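Local coordinates for protein nucleoporin NUP82 (Chaetomium thermophilum, PDB 5CWW) that probably serves as a structural component of the nuclear pore complex, this piece being its N-terminal beta-propeller domain, and may dock transport factors, at residues D144-H147 and Q151-T154; T166-S171 and L190-E195; G265-M270 and V446-L451; S501-H506 and Y575-A580. All blocks are in the same frame, centred on the assembly; numbering follows the deposited sequence.

Contact 1 of 4, residues D144-H147 and Q151-T154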
loop_
_atom_site.group_PDB
_atom_site.type_symbol
_atom_site.label_atom_id
_atom_site.label_comp_id
_atom_site.label_asym_id
_atom_site.label_seq_id
_atom_site.Cartn_x
_atom_site.Cartn_y
_atom_site.Cartn_z
ATOM N N ASP B 144 -2.293 12.070 28.122
ATOM C CA ASP B 144 -1.851 13.438 28.334
ATOM C C ASP B 144 -0.352 13.444 28.610
ATOM O O ASP B 144 0.167 12.545 29.272
ATOM C CB ASP B 144 -2.625 14.077 29.491
ATOM C CG ASP B 144 -2.589 15.594 29.455
ATOM O OD1 ASP B 144 -1.558 16.161 29.037
ATOM O OD2 ASP B 144 -3.598 16.220 29.842
ATOM N N SER B 145 0.342 14.454 28.101
ATOM C CA SER B 145 1.788 14.552 28.273
ATOM C C SER B 145 2.182 14.812 29.729
ATOM O O SER B 145 3.342 14.635 30.102
ATOM C CB SER B 145 2.349 15.655 27.375
ATOM O OG SER B 145 2.069 15.383 26.010
ATOM N N SER B 146 1.218 15.225 30.546
ATOM C CA SER B 146 1.480 15.508 31.956
ATOM C C SER B 146 1.954 14.264 32.708
ATOM O O SER B 146 2.583 14.370 33.761
ATOM C CB SER B 146 0.225 16.071 32.628
ATOM O OG SER B 146 -0.851 15.151 32.556
ATOM N N HIS B 147 1.656 13.088 32.160
ATOM C CA HIS B 147 2.035 11.825 32.789
ATOM C C HIS B 147 3.541 11.566 32.727
ATOM O O HIS B 147 4.035 10.615 33.335
ATOM C CB HIS B 147 1.288 10.659 32.136
ATOM C CG HIS B 147 -0.175 10.622 32.454
ATOM N ND1 HIS B 147 -0.672 10.035 33.597
ATOM C CD2 HIS B 147 -1.249 11.089 31.774
ATOM C CE1 HIS B 147 -1.989 10.147 33.611
ATOM N NE2 HIS B 147 -2.364 10.782 32.515
ATOM N N GLN B 151 5.688 14.471 39.151
ATOM C CA GLN B 151 4.648 15.026 40.009
ATOM C C GLN B 151 3.313 14.317 39.810
ATOM O O GLN B 151 2.481 14.282 40.716
ATOM C CB GLN B 151 4.484 16.524 39.748
ATOM C CG GLN B 151 5.742 17.340 39.999
ATOM C CD GLN B 151 5.548 18.816 39.706
ATOM O OE1 GLN B 151 4.485 19.236 39.250
ATOM N NE2 GLN B 151 6.579 19.612 39.970
ATOM N N ASP B 152 3.110 13.756 38.620
ATOM C CA ASP B 152 1.864 13.068 38.309
ATOM C C ASP B 152 1.726 11.806 39.156
ATOM O O ASP B 152 2.539 10.887 39.060
ATOM C CB ASP B 152 1.802 12.720 36.819
ATOM C CG ASP B 152 0.405 12.332 36.362
ATOM O OD1 ASP B 152 -0.270 11.561 37.076
ATOM O OD2 ASP B 152 -0.022 12.803 35.286
ATOM N N THR B 153 0.684 11.779 39.984
ATOM C CA THR B 153 0.415 10.657 40.877
ATOM C C THR B 153 -0.782 9.845 40.383
ATOM O O THR B 153 -0.936 8.675 40.734
ATOM C CB THR B 153 0.143 11.143 42.316
ATOM O OG1 THR B 153 1.166 12.066 42.712
ATOM C CG2 THR B 153 0.112 9.973 43.295
ATOM N N THR B 154 -1.622 10.475 39.564
ATOM C CA THR B 154 -2.834 9.841 39.049
ATOM C C THR B 154 -2.524 8.526 38.334
ATOM O O THR B 154 -1.422 8.344 37.819
ATOM C CB THR B 154 -3.580 10.777 38.076
ATOM O OG1 THR B 154 -2.723 11.114 36.978
ATOM C CG2 THR B 154 -4.015 12.049 38.786
#

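Contact 2 of 4, residues T166-S171 and L190-E195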
loop_
_atom_site.group_PDB
_atom_site.type_symbol
_atom_site.label_atom_id
_atom_site.label_comp_id
_atom_site.label_asym_id
_atom_site.label_seq_id
_atom_site.Cartn_x
_atom_site.Cartn_y
_atom_site.Cartn_z
ATOM N N THR B 166 -12.042 -9.904 14.620
ATOM C CA THR B 166 -12.262 -11.105 13.814
ATOM C C THR B 166 -11.668 -10.954 12.414
ATOM O O THR B 166 -11.781 -11.859 11.585
ATOM C CB THR B 166 -13.767 -11.436 13.691
ATOM O OG1 THR B 166 -14.417 -10.455 12.875
ATOM C CG2 THR B 166 -14.425 -11.473 15.064
ATOM N N THR B 167 -11.035 -9.811 12.164
ATOM C CA THR B 167 -10.496 -9.481 10.848
ATOM C C THR B 167 -8.971 -9.557 10.844
ATOM O O THR B 167 -8.379 -10.365 10.128
ATOM C CB THR B 167 -10.939 -8.072 10.409
ATOM O OG1 THR B 167 -12.367 -7.975 10.486
ATOM C CG2 THR B 167 -10.490 -7.782 8.987
ATOM N N HIS B 168 -8.338 -8.704 11.641
ATOM C CA HIS B 168 -6.885 -8.695 11.745
ATOM C C HIS B 168 -6.444 -9.658 12.843
ATOM O O HIS B 168 -6.245 -9.269 13.995
ATOM C CB HIS B 168 -6.377 -7.278 12.009
ATOM C CG HIS B 168 -6.570 -6.350 10.849
ATOM N ND1 HIS B 168 -6.080 -6.625 9.590
ATOM C CD2 HIS B 168 -7.199 -5.154 10.755
ATOM C CE1 HIS B 168 -6.398 -5.638 8.770
ATOM N NE2 HIS B 168 -7.076 -4.733 9.453
ATOM N N VAL B 169 -6.294 -10.922 12.458
ATOM C CA VAL B 169 -6.022 -12.011 13.388
ATOM C C VAL B 169 -4.948 -12.921 12.800
ATOM O O VAL B 169 -4.729 -12.929 11.588
ATOM C CB VAL B 169 -7.301 -12.830 13.679
ATOM C CG1 VAL B 169 -7.101 -13.761 14.865
ATOM C CG2 VAL B 169 -8.469 -11.904 13.953
ATOM N N THR B 170 -4.284 -13.688 13.657
ATOM C CA THR B 170 -3.222 -14.586 13.221
ATOM C C THR B 170 -3.730 -15.682 12.287
ATOM O O THR B 170 -2.951 -16.273 11.540
ATOM C CB THR B 170 -2.520 -15.243 14.424
ATOM O OG1 THR B 170 -3.499 -15.793 15.312
ATOM C CG2 THR B 170 -1.677 -14.222 15.178
ATOM N N SER B 171 -5.033 -15.950 12.324
ATOM C CA SER B 171 -5.618 -16.994 11.487
ATOM C C SER B 171 -6.001 -16.465 10.105
ATOM O O SER B 171 -6.451 -17.232 9.253
ATOM C CB SER B 171 -6.846 -17.610 12.171
ATOM O OG SER B 171 -7.855 -16.644 12.407
ATOM N N LEU B 190 -8.718 5.481 9.367
ATOM C CA LEU B 190 -7.543 4.645 9.143
ATOM C C LEU B 190 -7.760 3.652 8.008
ATOM O O LEU B 190 -8.837 3.071 7.876
ATOM C CB LEU B 190 -7.181 3.886 10.421
ATOM C CG LEU B 190 -5.960 2.964 10.346
ATOM C CD1 LEU B 190 -4.684 3.764 10.138
ATOM C CD2 LEU B 190 -5.860 2.112 11.601
ATOM N N VAL B 191 -6.726 3.465 7.194
ATOM C CA VAL B 191 -6.740 2.472 6.128
ATOM C C VAL B 191 -5.734 1.376 6.449
ATOM O O VAL B 191 -4.555 1.659 6.661
ATOM C CB VAL B 191 -6.400 3.084 4.752
ATOM C CG1 VAL B 191 -6.388 2.007 3.672
ATOM C CG2 VAL B 191 -7.392 4.175 4.395
ATOM N N THR B 192 -6.204 0.132 6.484
ATOM C CA THR B 192 -5.321 -1.016 6.645
ATOM C C THR B 192 -5.297 -1.825 5.354
ATOM O O THR B 192 -6.288 -1.887 4.626
ATOM C CB THR B 192 -5.755 -1.921 7.820
ATOM O OG1 THR B 192 -7.073 -2.440 7.587
ATOM C CG2 THR B 192 -5.739 -1.142 9.131
ATOM N N VAL B 193 -4.147 -2.425 5.068
ATOM C CA VAL B 193 -3.975 -3.256 3.887
ATOM C C VAL B 193 -3.257 -4.538 4.285
ATOM O O VAL B 193 -2.250 -4.502 4.997
ATOM C CB VAL B 193 -3.175 -2.528 2.781
ATOM C CG1 VAL B 193 -3.169 -3.345 1.498
ATOM C CG2 VAL B 193 -3.754 -1.145 2.520
ATOM N N THR B 194 -3.787 -5.667 3.823
ATOM C CA THR B 194 -3.221 -6.975 4.121
ATOM C C THR B 194 -2.428 -7.501 2.932
ATOM O O THR B 194 -2.557 -6.984 1.821
ATOM C CB THR B 194 -4.324 -7.988 4.485
ATOM O OG1 THR B 194 -5.296 -8.031 3.436
ATOM C CG2 THR B 194 -5.011 -7.588 5.781
ATOM N N GLU B 195 -1.602 -8.516 3.174
ATOM C CA GLU B 195 -0.841 -9.170 2.112
ATOM C C GLU B 195 -1.723 -9.638 0.961
ATOM O O GLU B 195 -1.331 -9.540 -0.200
ATOM C CB GLU B 195 -0.068 -10.371 2.662
ATOM C CG GLU B 195 1.236 -10.020 3.348
ATOM C CD GLU B 195 2.058 -11.248 3.687
ATOM O OE1 GLU B 195 1.463 -12.331 3.880
ATOM O OE2 GLU B 195 3.302 -11.132 3.751
#

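Contact 3 of 4, residues G265-M270 and V446-L451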
loop_
_atom_site.group_PDB
_atom_site.type_symbol
_atom_site.label_atom_id
_atom_site.label_comp_id
_atom_site.label_asym_id
_atom_site.label_seq_id
_atom_site.Cartn_x
_atom_site.Cartn_y
_atom_site.Cartn_z
ATOM N N GLY B 265 -2.309 18.454 -3.997
ATOM C CA GLY B 265 -3.464 18.951 -4.720
ATOM C C GLY B 265 -4.045 17.902 -5.640
ATOM O O GLY B 265 -3.607 16.749 -5.646
ATOM N N GLY B 266 -5.038 18.310 -6.421
ATOM C CA GLY B 266 -5.697 17.413 -7.348
ATOM C C GLY B 266 -6.252 16.183 -6.665
ATOM O O GLY B 266 -6.764 16.249 -5.548
ATOM N N TRP B 267 -6.140 15.050 -7.347
ATOM C CA TRP B 267 -6.688 13.797 -6.853
ATOM C C TRP B 267 -5.764 13.099 -5.859
ATOM O O TRP B 267 -6.135 12.077 -5.282
ATOM C CB TRP B 267 -6.967 12.858 -8.022
ATOM C CG TRP B 267 -7.994 13.369 -8.980
ATOM C CD1 TRP B 267 -7.769 13.914 -10.211
ATOM C CD2 TRP B 267 -9.414 13.378 -8.790
ATOM N NE1 TRP B 267 -8.960 14.261 -10.799
ATOM C CE2 TRP B 267 -9.985 13.943 -9.947
ATOM C CE3 TRP B 267 -10.255 12.965 -7.753
ATOM C CZ2 TRP B 267 -11.361 14.105 -10.096
ATOM C CZ3 TRP B 267 -11.621 13.129 -7.902
ATOM C CH2 TRP B 267 -12.160 13.691 -9.065
ATOM N N ALA B 268 -4.568 13.647 -5.669
ATOM C CA ALA B 268 -3.535 13.002 -4.859
ATOM C C ALA B 268 -4.010 12.598 -3.458
ATOM O O ALA B 268 -3.777 11.469 -3.029
ATOM C CB ALA B 268 -2.317 13.914 -4.751
ATOM N N PRO B 269 -4.690 13.504 -2.739
ATOM C CA PRO B 269 -5.058 13.106 -1.373
ATOM C C PRO B 269 -6.213 12.099 -1.298
ATOM O O PRO B 269 -6.567 11.694 -0.192
ATOM C CB PRO B 269 -5.447 14.431 -0.705
ATOM C CG PRO B 269 -5.560 15.457 -1.801
ATOM C CD PRO B 269 -5.234 14.820 -3.112
ATOM N N MET B 270 -6.773 11.700 -2.439
ATOM C CA MET B 270 -7.776 10.631 -2.481
ATOM C C MET B 270 -7.244 9.398 -3.197
ATOM O O MET B 270 -8.015 8.513 -3.566
ATOM C CB MET B 270 -9.046 11.088 -3.197
ATOM C CG MET B 270 -9.596 12.403 -2.732
ATOM S SD MET B 270 -11.019 12.879 -3.720
ATOM C CE MET B 270 -11.174 14.591 -3.222
ATOM N N VAL B 446 -2.580 10.448 -12.634
ATOM C CA VAL B 446 -3.590 9.555 -12.087
ATOM C C VAL B 446 -4.781 10.366 -11.594
ATOM O O VAL B 446 -4.621 11.328 -10.843
ATOM C CB VAL B 446 -3.028 8.700 -10.938
ATOM C CG1 VAL B 446 -4.127 7.833 -10.304
ATOM C CG2 VAL B 446 -1.895 7.830 -11.445
ATOM N N GLU B 447 -5.973 9.978 -12.037
ATOM C CA GLU B 447 -7.196 10.689 -11.693
ATOM C C GLU B 447 -8.322 9.716 -11.361
ATOM O O GLU B 447 -8.179 8.501 -11.515
ATOM C CB GLU B 447 -7.614 11.608 -12.841
ATOM C CG GLU B 447 -7.765 10.898 -14.178
ATOM C CD GLU B 447 -8.111 11.846 -15.309
ATOM O OE1 GLU B 447 -8.617 12.954 -15.028
ATOM O OE2 GLU B 447 -7.865 11.486 -16.479
ATOM N N ALA B 448 -9.445 10.267 -10.911
ATOM C CA ALA B 448 -10.606 9.474 -10.535
ATOM C C ALA B 448 -11.078 8.611 -11.695
ATOM O O ALA B 448 -11.294 9.109 -12.801
ATOM C CB ALA B 448 -11.723 10.377 -10.067
ATOM N N GLN B 449 -11.229 7.316 -11.439
ATOM C CA GLN B 449 -11.775 6.401 -12.432
ATOM C C GLN B 449 -12.572 5.276 -11.782
ATOM O O GLN B 449 -12.218 4.777 -10.710
ATOM C CB GLN B 449 -10.656 5.812 -13.297
ATOM C CG GLN B 449 -9.992 6.827 -14.215
ATOM C CD GLN B 449 -9.144 6.185 -15.295
ATOM O OE1 GLN B 449 -9.441 5.085 -15.769
ATOM N NE2 GLN B 449 -8.082 6.873 -15.694
ATOM N N TRP B 450 -13.663 4.906 -12.444
ATOM C CA TRP B 450 -14.497 3.783 -12.039
ATOM C C TRP B 450 -14.675 2.839 -13.216
ATOM O O TRP B 450 -14.515 3.240 -14.368
ATOM C CB TRP B 450 -15.868 4.259 -11.554
ATOM C CG TRP B 450 -15.842 5.121 -10.331
ATOM C CD1 TRP B 450 -16.093 4.728 -9.052
ATOM C CD2 TRP B 450 -15.564 6.527 -10.272
ATOM N NE1 TRP B 450 -15.987 5.799 -8.198
ATOM C CE2 TRP B 450 -15.663 6.914 -8.922
ATOM C CE3 TRP B 450 -15.240 7.491 -11.229
ATOM C CZ2 TRP B 450 -15.448 8.226 -8.502
ATOM C CZ3 TRP B 450 -15.028 8.796 -10.811
ATOM C CH2 TRP B 450 -15.134 9.150 -9.459
ATOM N N LEU B 451 -15.014 1.587 -12.931
ATOM C CA LEU B 451 -15.391 0.661 -13.989
ATOM C C LEU B 451 -16.683 1.144 -14.641
ATOM O O LEU B 451 -17.417 1.926 -14.046
ATOM C CB LEU B 451 -15.563 -0.751 -13.437
ATOM C CG LEU B 451 -14.275 -1.450 -13.001
ATOM C CD1 LEU B 451 -14.598 -2.668 -12.147
ATOM C CD2 LEU B 451 -13.448 -1.850 -14.216
#

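Contact 4 of 4, residues S501-H506 and Y575-A580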
loop_
_atom_site.group_PDB
_atom_site.type_symbol
_atom_site.label_atom_id
_atom_site.label_comp_id
_atom_site.label_asym_id
_atom_site.label_seq_id
_atom_site.Cartn_x
_atom_site.Cartn_y
_atom_site.Cartn_z
ATOM N N SER B 501 12.577 15.353 0.252
ATOM C CA SER B 501 13.665 14.583 0.837
ATOM C C SER B 501 13.073 13.421 1.619
ATOM O O SER B 501 11.953 13.509 2.117
ATOM C CB SER B 501 14.531 15.461 1.742
ATOM O OG SER B 501 15.228 16.437 0.986
ATOM N N PHE B 502 13.820 12.328 1.722
ATOM C CA PHE B 502 13.351 11.155 2.453
ATOM C C PHE B 502 14.514 10.217 2.749
ATOM O O PHE B 502 15.625 10.417 2.249
ATOM C CB PHE B 502 12.257 10.421 1.666
ATOM C CG PHE B 502 12.624 10.124 0.239
ATOM C CD1 PHE B 502 12.436 11.073 -0.752
ATOM C CD2 PHE B 502 13.144 8.888 -0.112
ATOM C CE1 PHE B 502 12.770 10.799 -2.066
ATOM C CE2 PHE B 502 13.477 8.607 -1.422
ATOM C CZ PHE B 502 13.291 9.566 -2.401
ATOM N N TYR B 503 14.254 9.204 3.570
ATOM C CA TYR B 503 15.296 8.287 4.016
ATOM C C TYR B 503 15.015 6.842 3.625
ATOM O O TYR B 503 13.869 6.450 3.433
ATOM C CB TYR B 503 15.463 8.385 5.529
ATOM C CG TYR B 503 15.738 9.789 5.987
ATOM C CD1 TYR B 503 17.030 10.287 6.000
ATOM C CD2 TYR B 503 14.708 10.621 6.405
ATOM C CE1 TYR B 503 17.292 11.572 6.408
ATOM C CE2 TYR B 503 14.962 11.915 6.820
ATOM C CZ TYR B 503 16.258 12.384 6.820
ATOM O OH TYR B 503 16.529 13.669 7.229
ATOM N N VAL B 504 16.088 6.066 3.508
ATOM C CA VAL B 504 16.001 4.627 3.308
ATOM C C VAL B 504 16.736 3.938 4.450
ATOM O O VAL B 504 17.938 4.141 4.633
ATOM C CB VAL B 504 16.601 4.199 1.952
ATOM C CG1 VAL B 504 16.670 2.676 1.829
ATOM C CG2 VAL B 504 15.789 4.782 0.811
ATOM N N THR B 505 16.003 3.133 5.216
ATOM C CA THR B 505 16.573 2.396 6.339
ATOM C C THR B 505 16.656 0.912 6.009
ATOM O O THR B 505 15.723 0.331 5.460
ATOM C CB THR B 505 15.745 2.585 7.626
ATOM O OG1 THR B 505 15.651 3.979 7.939
ATOM C CG2 THR B 505 16.391 1.849 8.798
ATOM N N HIS B 506 17.781 0.308 6.372
ATOM C CA HIS B 506 18.063 -1.089 6.073
ATOM C C HIS B 506 19.052 -1.570 7.132
ATOM O O HIS B 506 19.797 -0.756 7.679
ATOM C CB HIS B 506 18.634 -1.226 4.656
ATOM C CG HIS B 506 18.816 -2.640 4.199
ATOM N ND1 HIS B 506 19.982 -3.344 4.400
ATOM C CD2 HIS B 506 17.982 -3.476 3.534
ATOM C CE1 HIS B 506 19.858 -4.556 3.889
ATOM N NE2 HIS B 506 18.654 -4.661 3.357
ATOM N N TYR B 575 17.746 19.629 14.286
ATOM C CA TYR B 575 17.329 18.860 13.120
ATOM C C TYR B 575 18.180 17.601 13.008
ATOM O O TYR B 575 19.392 17.681 12.803
ATOM C CB TYR B 575 17.445 19.727 11.865
ATOM C CG TYR B 575 17.208 19.021 10.547
ATOM C CD1 TYR B 575 16.157 18.127 10.381
ATOM C CD2 TYR B 575 18.024 19.283 9.454
ATOM C CE1 TYR B 575 15.942 17.495 9.165
ATOM C CE2 TYR B 575 17.817 18.662 8.240
ATOM C CZ TYR B 575 16.777 17.770 8.097
ATOM O OH TYR B 575 16.582 17.160 6.880
ATOM N N PHE B 576 17.546 16.440 13.147
ATOM C CA PHE B 576 18.278 15.181 13.197
ATOM C C PHE B 576 17.416 13.978 12.830
ATOM O O PHE B 576 16.196 14.082 12.708
ATOM C CB PHE B 576 18.869 14.978 14.595
ATOM C CG PHE B 576 17.838 14.846 15.683
ATOM C CD1 PHE B 576 17.162 15.959 16.155
ATOM C CD2 PHE B 576 17.555 13.610 16.241
ATOM C CE1 PHE B 576 16.217 15.840 17.157
ATOM C CE2 PHE B 576 16.611 13.486 17.244
ATOM C CZ PHE B 576 15.942 14.602 17.704
ATOM N N ILE B 577 18.080 12.840 12.649
ATOM C CA ILE B 577 17.415 11.571 12.394
ATOM C C ILE B 577 17.486 10.700 13.630
ATOM O O ILE B 577 18.489 10.706 14.340
ATOM C CB ILE B 577 18.057 10.819 11.225
ATOM C CG1 ILE B 577 17.993 11.660 9.960
ATOM C CG2 ILE B 577 17.367 9.482 10.983
ATOM C CD1 ILE B 577 19.042 11.273 8.991
ATOM N N LEU B 578 16.424 9.941 13.869
ATOM C CA LEU B 578 16.381 9.005 14.980
ATOM C C LEU B 578 16.139 7.591 14.459
ATOM O O LEU B 578 15.196 7.350 13.704
ATOM C CB LEU B 578 15.295 9.406 15.978
ATOM C CG LEU B 578 15.196 8.548 17.239
ATOM C CD1 LEU B 578 16.466 8.661 18.076
ATOM C CD2 LEU B 578 13.977 8.948 18.052
ATOM N N SER B 579 17.011 6.669 14.848
ATOM C CA SER B 579 16.808 5.250 14.577
ATOM C C SER B 579 17.253 4.467 15.802
ATOM O O SER B 579 17.501 5.053 16.855
ATOM C CB SER B 579 17.579 4.808 13.331
ATOM O OG SER B 579 17.296 3.456 13.005
ATOM N N ALA B 580 17.361 3.150 15.674
ATOM C CA ALA B 580 17.770 2.328 16.805
ATOM C C ALA B 580 18.102 0.906 16.391
ATOM O O ALA B 580 17.504 0.359 15.464
ATOM C CB ALA B 580 16.676 2.312 17.870
#

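Contact 1 of 4, residues D144-H147 and Q151-T154
The backbone N of S146, a residue that meets D152 across the contact, donates to D144 OD1 at 3.3 Å with an N-H...O angle of 163°, which closes an Asx turn at the start of the short 3-10 segment 145-147. This lies in the long loop between strands 137-141 and 160-162, neighbours in one sheet of the beta-propeller. The turn delivers H147 to the following part of the loop. With D152 CG anti to its own N (chi1 -165°), the carboxylate swings over one face of the H147 imidazole, and OD2 sits 3.3 Å above the ring plane, displaced toward the rim. The two flat groups are only 27° from parallel. ND1 is the ring atom nearest OD2, but the angle there is too poor for a hydrogen bond, so the carboxylate oxygen simply lies over the ring face. T154 OG1 approaches the same ring obliquely, 3.6 Å from H147 CE1. S145 OG bonds E55 OE2 and R107 NE bonds H147 O, tying the 3-10 segment to residues well before it; F156, later in the same loop, meets the H147 ring. At the edge of the imidazole, in its plane, H147 CD2 lies 3.2 Å from D144 O.

Contact 2 of 4, residues T166-S171 and L190-E195
H168 is the centre of an inverse gamma turn (phi -89°, psi 86°) in the loop T166-S171, and its CA stands 8.6 Å from that of T194 on strand 189-194, a gap the imidazole bridges. The turn is closed by a weak bond from V169 N to T167 O. H168 and T192 reach for each other from opposite directions: NE2 and T192 OG1 are 3.0 Å apart, hydrogen-bonded at an angle of 141°, and either could be the donor. OG1 lies in the plane of the ring, at its edge. A second in-plane neighbour is the methyl of T194, whose CG2 lies 3.8 Å from H168 CE1; T194 turns this methyl toward the ring because CG2 is anti to the carbonyl carbon, while OG1 bonds D196 OD1 and I198 N. T192 OG1 is gripped a second time by W202 NE1, so the buried hydroxyl links histidine to tryptophan. This chain of bonds resembles the His-Ser/Thr-Trp part of the structural tetrad of WD-repeat blades; D196 sits in the corresponding turn but is found here bonded to T194. Strand 189-194 runs between 175-180 and 198-203, with backbone bonds from V191 to V179 and from T192 to R200, and H168 also touches V137 of strand 137-141 in the preceding sheet.

Contact 3 of 4, residues G265-M270 and V446-L451
A type II' beta turn from G265 to A268, in the loop between strands 254-258 and 272-276 of one propeller blade, presents W267 to the extended segment V446-L451 from the loop after strand 437-441 of the next sheet. Its evidence is the bond from A268 N to G265 O, 3.2 Å, with G266 at positive phi (56°). The indole lies against the passing chain with one face. A448 CB, 3.5 Å from W267 CH2, stands over the six-membered ring only 13° off the normal through its centroid, a CH-pi contact. A448 N lies 3.7 Å above the plane, over the middle of the ring system. Toward the pyrrole side, E447 CB comes 3.5 Å from W267 CD1. E447 CG sits between its own N and carbonyl carbon, and the extended chain beyond takes the carboxylate to Q330, whose NE2 bonds OE1 and also A448 O. W333, from the same helix 321-338, meets the indole at about 60°. Across the two segments the grip therefore rests on dispersion and CH-pi attraction to a flat aromatic surface, while the E447 carboxylate and A448 O find their partner in Q330 of the helix, and E447 O in Q370.

Contact 4 of 4, residues S501-H506 and Y575-A580
Two neighbouring blades of the propeller face each other here: strand 501-506 belongs to the sheet spanning 491-554, strand 576-580 to the last sheet of the chain. Their CA atoms stay 9.2 Å apart at the nearest pair, Y503 and I577, so the two segments meet through their side chains. Y503 and I577 come from opposite directions. I577 CG1, placed anti to its carbonyl carbon (chi1 -59°), lies 3.6 Å from Y503 CE1 and 3.7 Å from Y503 OH, so the branch runs along the outer end of the phenol. The still closer approach of I577 CD1 is doubtful. Y575 adds a polar fringe: with its CG anti to N (chi1 173°), the ring reaches back and its OH lies 3.5 Å from Y503 OH. The two hydroxyls share one carboxylate oxygen, D495 OD2, which Y575 OH bonds and Y503 OH bonds weakly. Both tyrosines also touch S567 of strand 566-570, and the Y503 ring meets Y512 at about 55°. Farther along, T505 OG1 bonds A565 N and S579 OG bonds A563 O, in the link between the blades. Side chains from facing sheets, packed between them with a few polar groups, are typical of adjacent blades in a beta-propeller.

The four contacts sample successive parts of one beta-propeller and follow in series along the chain. Contact 1 lies within a loop of the second sheet, contact 2 pins the loop leading into the third sheet to that sheet's second strand, contact 3 joins the fourth and fifth, and contact 4 the sixth and seventh. Contact 1 is peripheral, its centre about 32 Å from that of the chain; the other three centres lie about 16 Å from it. Contacts 3 and 4 are on opposite sides of that centre, their own centres about 30 Å apart, as are contacts 1 and 3, with centres about 44 Å apart. None touch: the closest pair, contacts 2 and 3, leaves about 9 Å between nearest atoms.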